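Local atomic coordinates of piwi domain-containing protein (Vanderwaltozyma polyspora, PDB entry 5THE), a protein that probably binds RNA as an Argonaute, the part in this crystal being its C-terminal lobe, which includes the RNase H-like Piwi domain. Residues D104-A107 / S108-Q112. Residues are numbered along the deposited sequence; the frame is centred on the assembly and turned at random.
Sequences DKFA and SDVKQ
In the last turns of helix 95-111, which links strand 77-85 to strand 117-118 in a beta-alpha-beta unit, K105 and D109 close a salt bridge one turn apart. With chi1 at 170° the K105 side chain sets off beside its own carbonyl carbon, opposite its backbone N; bends at chi2 and chi4 then bring NZ alongside OD2 and not over the face of the carboxylate. NZ is modelled 2.5 Å from D109 OD2, so short that the exact length is doubtful, though the salt bridge is clear; OD1 stays farther off, and the aliphatic CG of K105 lies 3.6 Å from D109 OD2. Both charged groups have second partners: NZ also donates to the carbonyl of N226, and OD2 accepts from the side-chain amide (ND2) of N231, which ties this side of the helix to the region leading into and starting helix 228-241.

A quarter of the way round, F106 and V110 form the apolar side. CG1 of V110 stands over one face of the F106 ring, 3.9 Å from its centroid and 18° off the normal, a CH-pi contact displaced toward the rim; CE1 and CZ are the nearest ring atoms. This pair packs against F117, and against N231, V235 and M238 of helix 228-241.

Beneath the side chains the backbone keeps the i to i+4 pattern, from S108 N to D104 O through to K111 N to A107 O, with D109 N 2.8 Å from K105 O. Farther along, K111 NZ forms a salt bridge with D116, just before strand 117-118. F106, D109 and V110 are buried while D104, S108 and K111 are exposed. The spacing of four residues in both side-chain pairs is that of an alpha-helix, here the crossover helix of a parallel beta-alpha-beta unit.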
# COMPACT_ATOMS: atom_id res chain seq x y z
N ASP A 104 13.21 13.64 -21.37
CA ASP A 104 13.73 12.72 -22.37
C ASP A 104 14.54 11.61 -21.73
O ASP A 104 14.44 10.44 -22.13
CB ASP A 104 14.58 13.48 -23.39
CG ASP A 104 14.98 12.61 -24.56
OD1 ASP A 104 14.13 12.41 -25.45
OD2 ASP A 104 16.12 12.11 -24.58
N LYS A 105 15.38 11.96 -20.76
CA LYS A 105 16.12 10.93 -20.04
C LYS A 105 15.18 10.00 -19.29
O LYS A 105 15.39 8.78 -19.26
CB LYS A 105 17.12 11.60 -19.10
CG LYS A 105 17.81 10.67 -18.11
CD LYS A 105 19.08 10.08 -18.67
CE LYS A 105 19.97 9.57 -17.55
NZ LYS A 105 19.20 8.84 -16.50
N PHE A 106 14.12 10.56 -18.69
CA PHE A 106 13.12 9.73 -18.02
C PHE A 106 12.52 8.70 -18.97
O PHE A 106 12.52 7.50 -18.68
CB PHE A 106 12.02 10.61 -17.42
CG PHE A 106 10.94 9.82 -16.73
CD1 PHE A 106 11.13 9.36 -15.44
CD2 PHE A 106 9.76 9.51 -17.39
CE1 PHE A 106 10.13 8.62 -14.80
CE2 PHE A 106 8.77 8.77 -16.76
CZ PHE A 106 8.95 8.32 -15.46
N ALA A 107 12.01 9.15 -20.12
CA ALA A 107 11.35 8.24 -21.05
C ALA A 107 12.29 7.10 -21.46
O ALA A 107 11.90 5.93 -21.46
CB ALA A 107 10.84 8.99 -22.28
N SER A 108 13.54 7.43 -21.79
CA SER A 108 14.43 6.37 -22.25
C SER A 108 14.88 5.48 -21.09
O SER A 108 15.02 4.26 -21.26
CB SER A 108 15.63 6.95 -22.99
OG SER A 108 16.39 7.79 -22.14
N ASP A 109 15.09 6.06 -19.91
CA ASP A 109 15.39 5.25 -18.72
C ASP A 109 14.32 4.19 -18.49
O ASP A 109 14.63 3.01 -18.30
CB ASP A 109 15.50 6.14 -17.48
CG ASP A 109 16.89 6.75 -17.31
OD1 ASP A 109 17.81 6.38 -18.07
OD2 ASP A 109 17.06 7.58 -16.39
N VAL A 110 13.05 4.59 -18.51
CA VAL A 110 11.99 3.69 -18.06
C VAL A 110 11.54 2.77 -19.18
O VAL A 110 10.91 1.73 -18.91
CB VAL A 110 10.80 4.45 -17.45
CG1 VAL A 110 11.29 5.41 -16.36
CG2 VAL A 110 10.01 5.22 -18.51
N LYS A 111 11.86 3.10 -20.44
CA LYS A 111 11.64 2.16 -21.53
C LYS A 111 12.29 0.81 -21.23
O LYS A 111 11.71 -0.24 -21.52
CB LYS A 111 12.18 2.73 -22.84
CG LYS A 111 11.60 2.04 -24.07
CD LYS A 111 12.19 2.56 -25.38
CE LYS A 111 11.43 1.98 -26.58
NZ LYS A 111 9.95 2.17 -26.42
N GLN A 112 13.47 0.84 -20.60
CA GLN A 112 14.21 -0.38 -20.26
C GLN A 112 13.42 -1.30 -19.34
O GLN A 112 13.68 -2.51 -19.29
CB GLN A 112 15.54 -0.02 -19.60
CG GLN A 112 16.45 0.90 -20.42
CD GLN A 112 17.06 0.21 -21.64
OE1 GLN A 112 16.35 -0.17 -22.57
NE2 GLN A 112 18.38 0.04 -21.63